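Local coordinates for AB hydrolase-1 domain-containing protein (Parabacteroides distasonis, PDB 4Q34) that is of unconfirmed function but belongs to the alpha/beta hydrolase family and probably acts as an esterase, at residues Ala161-His175 with Thr185-Tyr198. Sequence-based numbering, arbitrary orientation.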
loop_
_atom_site.group_PDB
_atom_site.type_symbol
_atom_site.label_atom_id
_atom_site.label_comp_id
_atom_site.label_asym_id
_atom_site.label_seq_id
_atom_site.Cartn_x
_atom_site.Cartn_y
_atom_site.Cartn_z
ATOM N N ALA A 161 -4.964 18.035 -0.573
ATOM C CA ALA A 161 -5.222 19.200 -1.427
ATOM C C ALA A 161 -4.512 19.074 -2.779
ATOM O O ALA A 161 -5.107 19.408 -3.822
ATOM C CB ALA A 161 -4.824 20.470 -0.745
ATOM N N ALA A 162 -3.278 18.582 -2.763
ATOM C CA ALA A 162 -2.491 18.375 -3.987
ATOM C C ALA A 162 -3.193 17.338 -4.874
ATOM O O ALA A 162 -3.257 17.496 -6.093
ATOM C CB ALA A 162 -1.070 17.939 -3.660
ATOM N N LEU A 163 -3.809 16.349 -4.248
ATOM C CA LEU A 163 -4.538 15.344 -5.005
ATOM C C LEU A 163 -5.788 15.914 -5.663
ATOM O O LEU A 163 -6.020 15.675 -6.844
ATOM C CB LEU A 163 -4.958 14.198 -4.089
ATOM C CG LEU A 163 -5.811 13.099 -4.727
ATOM C CD1 LEU A 163 -5.144 12.534 -5.985
ATOM C CD2 LEU A 163 -6.089 12.010 -3.662
ATOM N N PHE A 164 -6.607 16.650 -4.898
ATOM C CA PHE A 164 -7.786 17.285 -5.458
ATOM C C PHE A 164 -7.418 18.296 -6.532
ATOM O O PHE A 164 -8.089 18.420 -7.530
ATOM C CB PHE A 164 -8.643 17.932 -4.380
ATOM C CG PHE A 164 -9.536 16.950 -3.680
ATOM C CD1 PHE A 164 -10.687 16.492 -4.291
ATOM C CD2 PHE A 164 -9.201 16.444 -2.456
ATOM C CE1 PHE A 164 -11.503 15.555 -3.684
ATOM C CE2 PHE A 164 -10.034 15.544 -1.813
ATOM C CZ PHE A 164 -11.172 15.085 -2.445
ATOM N N ASP A 165 -6.337 19.020 -6.330
ATOM C CA ASP A 165 -5.902 19.944 -7.379
ATOM C C ASP A 165 -5.548 19.239 -8.674
ATOM O O ASP A 165 -5.792 19.771 -9.779
ATOM C CB ASP A 165 -4.731 20.766 -6.875
ATOM C CG ASP A 165 -5.160 21.871 -5.896
ATOM O OD1 ASP A 165 -6.382 22.113 -5.708
ATOM O OD2 ASP A 165 -4.238 22.499 -5.330
ATOM N N LYS A 166 -4.956 18.075 -8.559
ATOM C CA LYS A 166 -4.536 17.280 -9.696
ATOM C C LYS A 166 -5.714 16.688 -10.474
ATOM O O LYS A 166 -5.741 16.771 -11.697
ATOM C CB LYS A 166 -3.615 16.151 -9.246
ATOM C CG LYS A 166 -3.095 15.204 -10.315
ATOM C CD LYS A 166 -2.256 14.084 -9.699
ATOM C CE LYS A 166 -1.911 13.016 -10.719
ATOM N NZ LYS A 166 -1.025 13.559 -11.799
ATOM N N ILE A 167 -6.648 16.055 -9.768
ATOM C CA ILE A 167 -7.685 15.273 -10.428
ATOM C C ILE A 167 -8.954 16.026 -10.732
ATOM O O ILE A 167 -9.830 15.508 -11.440
ATOM C CB ILE A 167 -8.022 13.991 -9.654
ATOM C CG1 ILE A 167 -8.720 14.274 -8.312
ATOM C CG2 ILE A 167 -6.759 13.197 -9.448
ATOM C CD1 ILE A 167 -9.210 12.993 -7.654
ATOM N N GLY A 168 -9.091 17.232 -10.212
ATOM C CA GLY A 168 -10.289 18.018 -10.465
ATOM C C GLY A 168 -11.364 17.836 -9.421
ATOM O O GLY A 168 -11.159 17.141 -8.388
ATOM N N PRO A 169 -12.491 18.548 -9.609
ATOM C CA PRO A 169 -13.565 18.529 -8.633
ATOM C C PRO A 169 -13.976 17.103 -8.294
ATOM O O PRO A 169 -14.148 16.285 -9.203
ATOM C CB PRO A 169 -14.683 19.297 -9.339
ATOM C CG PRO A 169 -13.930 20.313 -10.143
ATOM C CD PRO A 169 -12.738 19.541 -10.670
ATOM N N GLY A 170 -14.058 16.807 -6.996
ATOM C CA GLY A 170 -14.453 15.476 -6.517
ATOM C C GLY A 170 -15.087 15.528 -5.155
ATOM O O GLY A 170 -15.273 16.579 -4.565
ATOM N N VAL A 171 -15.397 14.364 -4.659
ATOM C CA VAL A 171 -16.047 14.207 -3.380
ATOM C C VAL A 171 -15.066 13.529 -2.438
ATOM O O VAL A 171 -14.411 12.543 -2.811
ATOM C CB VAL A 171 -17.313 13.317 -3.516
ATOM C CG1 VAL A 171 -17.952 13.071 -2.167
ATOM C CG2 VAL A 171 -18.291 13.922 -4.497
ATOM N N PHE A 172 -14.996 14.037 -1.195
ATOM C CA PHE A 172 -14.051 13.557 -0.191
ATOM C C PHE A 172 -14.831 12.725 0.813
ATOM O O PHE A 172 -15.801 13.223 1.413
ATOM C CB PHE A 172 -13.340 14.725 0.504
ATOM C CG PHE A 172 -11.971 14.422 1.086
ATOM C CD1 PHE A 172 -11.282 13.248 0.843
ATOM C CD2 PHE A 172 -11.338 15.392 1.858
ATOM C CE1 PHE A 172 -10.011 13.033 1.350
ATOM C CE2 PHE A 172 -10.058 15.183 2.372
ATOM C CZ PHE A 172 -9.404 13.996 2.143
ATOM N N ILE A 173 -14.443 11.460 0.926
ATOM C CA ILE A 173 -15.080 10.512 1.851
ATOM C C ILE A 173 -14.038 10.182 2.911
ATOM O O ILE A 173 -13.007 9.610 2.577
ATOM C CB ILE A 173 -15.508 9.193 1.175
ATOM C CG1 ILE A 173 -16.161 9.462 -0.194
ATOM C CG2 ILE A 173 -16.430 8.391 2.103
ATOM C CD1 ILE A 173 -17.440 10.245 -0.099
ATOM N N THR A 174 -14.324 10.512 4.174
ATOM C CA THR A 174 -13.352 10.421 5.249
ATOM C C THR A 174 -13.822 9.546 6.387
ATOM O O THR A 174 -15.016 9.226 6.517
ATOM C CB THR A 174 -12.958 11.807 5.798
ATOM O OG1 THR A 174 -14.040 12.400 6.518
ATOM C CG2 THR A 174 -12.505 12.754 4.650
ATOM N N HIS A 175 -12.852 9.164 7.215
ATOM C CA HIS A 175 -13.101 8.342 8.386
ATOM C C HIS A 175 -12.274 8.770 9.591
ATOM O O HIS A 175 -11.066 8.862 9.507
ATOM C CB HIS A 175 -12.708 6.898 8.056
ATOM C CG HIS A 175 -13.044 5.925 9.141
ATOM N ND1 HIS A 175 -12.233 4.866 9.466
ATOM C CD2 HIS A 175 -14.132 5.826 9.944
ATOM C CE1 HIS A 175 -12.767 4.194 10.464
ATOM N NE2 HIS A 175 -13.944 4.724 10.736
ATOM N N THR A 185 -8.440 20.157 4.635
ATOM C CA THR A 185 -8.222 20.092 3.197
ATOM C C THR A 185 -9.197 21.055 2.485
ATOM O O THR A 185 -8.829 21.683 1.464
ATOM C CB THR A 185 -8.388 18.671 2.687
ATOM O OG1 THR A 185 -7.575 17.778 3.439
ATOM C CG2 THR A 185 -7.992 18.565 1.211
ATOM N N LEU A 186 -10.419 21.197 3.003
ATOM C CA LEU A 186 -11.402 22.078 2.413
ATOM C C LEU A 186 -10.890 23.530 2.255
ATOM O O LEU A 186 -11.246 24.238 1.306
ATOM C CB LEU A 186 -12.721 22.026 3.223
ATOM C CG LEU A 186 -13.915 22.785 2.620
ATOM C CD1 LEU A 186 -14.407 22.091 1.357
ATOM C CD2 LEU A 186 -15.078 22.890 3.605
ATOM N N LEU A 187 -10.021 23.958 3.171
ATOM C CA LEU A 187 -9.510 25.303 3.225
ATOM C C LEU A 187 -8.344 25.496 2.278
ATOM O O LEU A 187 -7.790 26.596 2.199
ATOM C CB LEU A 187 -9.014 25.589 4.645
ATOM C CG LEU A 187 -10.063 25.354 5.750
ATOM C CD1 LEU A 187 -9.414 25.742 7.067
ATOM C CD2 LEU A 187 -11.304 26.189 5.506
ATOM N N LYS A 188 -7.971 24.436 1.550
ATOM C CA LYS A 188 -6.747 24.398 0.739
ATOM C C LYS A 188 -6.928 24.075 -0.720
ATOM O O LYS A 188 -5.946 24.028 -1.451
ATOM C CB LYS A 188 -5.816 23.292 1.267
ATOM C CG LYS A 188 -5.347 23.553 2.642
ATOM C CD LYS A 188 -4.381 22.476 3.080
ATOM C CE LYS A 188 -3.856 22.957 4.388
ATOM N NZ LYS A 188 -2.766 22.149 4.923
ATOM N N THR A 189 -8.156 23.818 -1.135
ATOM C CA THR A 189 -8.437 23.476 -2.513
ATOM C C THR A 189 -9.833 23.958 -2.850
ATOM O O THR A 189 -10.686 24.034 -1.969
ATOM C CB THR A 189 -8.291 21.966 -2.754
ATOM O OG1 THR A 189 -8.574 21.681 -4.132
ATOM C CG2 THR A 189 -9.288 21.154 -1.941
ATOM N N ARG A 190 -10.031 24.309 -4.126
ATOM C CA ARG A 190 -11.335 24.613 -4.701
ATOM C C ARG A 190 -12.095 23.371 -5.138
ATOM O O ARG A 190 -13.302 23.426 -5.365
ATOM C CB ARG A 190 -11.160 25.534 -5.923
ATOM C CG ARG A 190 -10.832 26.977 -5.587
ATOM C CD ARG A 190 -12.070 27.802 -5.234
ATOM N NE ARG A 190 -12.850 28.178 -6.411
ATOM C CZ ARG A 190 -14.007 28.826 -6.350
ATOM N NH1 ARG A 190 -14.511 29.172 -5.174
ATOM N NH2 ARG A 190 -14.652 29.131 -7.461
ATOM N N ASN A 191 -11.398 22.240 -5.210
ATOM C CA ASN A 191 -11.889 21.060 -5.894
ATOM C C ASN A 191 -12.603 20.005 -5.017
ATOM O O ASN A 191 -12.827 18.879 -5.462
ATOM C CB ASN A 191 -10.761 20.426 -6.648
ATOM C CG ASN A 191 -10.497 21.132 -7.967
ATOM O OD1 ASN A 191 -11.300 21.981 -8.395
ATOM N ND2 ASN A 191 -9.440 20.739 -8.659
ATOM N N ILE A 192 -12.959 20.356 -3.786
ATOM C CA ILE A 192 -13.843 19.490 -2.987
ATOM C C ILE A 192 -15.282 19.940 -3.173
ATOM O O ILE A 192 -15.689 21.029 -2.752
ATOM C CB ILE A 192 -13.446 19.468 -1.491
ATOM C CG1 ILE A 192 -12.169 18.665 -1.330
ATOM C CG2 ILE A 192 -14.569 18.822 -0.658
ATOM C CD1 ILE A 192 -11.444 18.920 -0.028
ATOM N N LYS A 193 -16.082 19.082 -3.786
ATOM C CA LYS A 193 -17.478 19.422 -4.048
ATOM C C LYS A 193 -18.410 19.110 -2.848
ATOM O O LYS A 193 -19.512 19.621 -2.790
ATOM C CB LYS A 193 -18.001 18.644 -5.278
ATOM C CG LYS A 193 -17.371 19.020 -6.627
ATOM C CD LYS A 193 -17.907 20.337 -7.147
ATOM C CE LYS A 193 -19.373 20.236 -7.587
ATOM N NZ LYS A 193 -19.762 21.508 -8.261
ATOM N N ALA A 194 -17.960 18.217 -1.972
ATOM C CA ALA A 194 -18.783 17.660 -0.890
ATOM C C ALA A 194 -17.906 16.782 -0.054
ATOM O O ALA A 194 -16.869 16.274 -0.510
ATOM C CB ALA A 194 -19.990 16.869 -1.409
ATOM N N ILE A 195 -18.339 16.587 1.179
ATOM C CA ILE A 195 -17.609 15.729 2.112
ATOM C C ILE A 195 -18.615 14.830 2.816
ATOM O O ILE A 195 -19.591 15.356 3.358
ATOM C CB ILE A 195 -16.862 16.521 3.194
ATOM C CG1 ILE A 195 -15.835 17.470 2.598
ATOM C CG2 ILE A 195 -16.191 15.568 4.174
ATOM C CD1 ILE A 195 -15.258 18.468 3.580
ATOM N N ALA A 196 -18.349 13.523 2.786
ATOM C CA ALA A 196 -19.045 12.545 3.618
ATOM C C ALA A 196 -18.038 11.985 4.602
ATOM O O ALA A 196 -16.982 11.479 4.189
ATOM C CB ALA A 196 -19.621 11.408 2.783
ATOM N N SER A 197 -18.384 11.992 5.878
ATOM C CA SER A 197 -17.476 11.515 6.901
ATOM C C SER A 197 -18.107 10.466 7.793
ATOM O O SER A 197 -19.213 10.690 8.354
ATOM C CB SER A 197 -16.944 12.688 7.742
ATOM O OG SER A 197 -15.884 12.269 8.587
ATOM N N TYR A 198 -17.396 9.344 7.946
ATOM C CA TYR A 198 -17.810 8.281 8.842
ATOM C C TYR A 198 -17.132 8.465 10.203
ATOM O O TYR A 198 -15.885 8.498 10.283
ATOM C CB TYR A 198 -17.485 6.878 8.283
ATOM C CG TYR A 198 -18.346 6.574 7.097
ATOM C CD1 TYR A 198 -19.614 6.024 7.248
ATOM C CD2 TYR A 198 -17.944 6.958 5.857
ATOM C CE1 TYR A 198 -20.447 5.841 6.165
ATOM C CE2 TYR A 198 -18.738 6.783 4.751
ATOM C CZ TYR A 198 -20.006 6.206 4.905
ATOM O OH TYR A 198 -20.844 6.036 3.823
HETATM O O HOH W 1 -7.978 24.380 -6.028
HETATM O O HOH W 2 -5.158 24.589 -3.979
#
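Ile192 sets its CG1 almost squarely over the centre of the Phe164 ring, 3.6 Å from the centroid and 3° off the normal, a CH-pi contact. Ile192 CD1 reaches on to Phe172 CD2 at 4.0 Å. Phe164 CE2 lies over one face of the Phe172 ring, whose opposite face is covered by Thr174 CG2, while Thr185 OG1, hydrogen-bonded to Val181 O, lies at that ring's edge. Where helix 153-167 ends, Asn191 ND2 donates to Phe164 O (2.9 Å, 163° at the hydrogen). The acceptor lies in the amide plane, but the donor stands above the carbonyl plane; Gly168 N reaches the same oxygen from the other face, so two bonds grip it. A chi1 of -180° swings the Thr189 hydroxyl away from its own backbone N and onto Asp165 OD1, to which it donates at 2.7 Å. Thr189 OG1 itself accepts from Asn191 N, two residues on, an ST turn that holds the asparagine beside the helix end. Two waters link the Asp165 carboxylate to Arg190 N and Lys188 O. Gly168, with positive phi, turns the chain from helix into strand 170-175, which runs parallel to strand 192-198 through a backbone ladder from Gly170 N on Asn191 O to Tyr198 N on Thr174 O. Near its far end the buried hydroxyls Thr174 OG1 and Ser197 OG share a hydrogen bond of 2.8 Å. On the other face, Ile173 pairs with Ala196. The strands form a right-handed beta-alpha-beta unit with helix 178-185, in the central sheet of the alpha/beta-hydrolase fold; strand 170-175 leads into the turn that in this fold usually forms the nucleophile elbow. Strand 49-52 flanks 170-175, strand 242-246 flanks 192-198, and helix 306-319 covers the Ala196 and Tyr198 face.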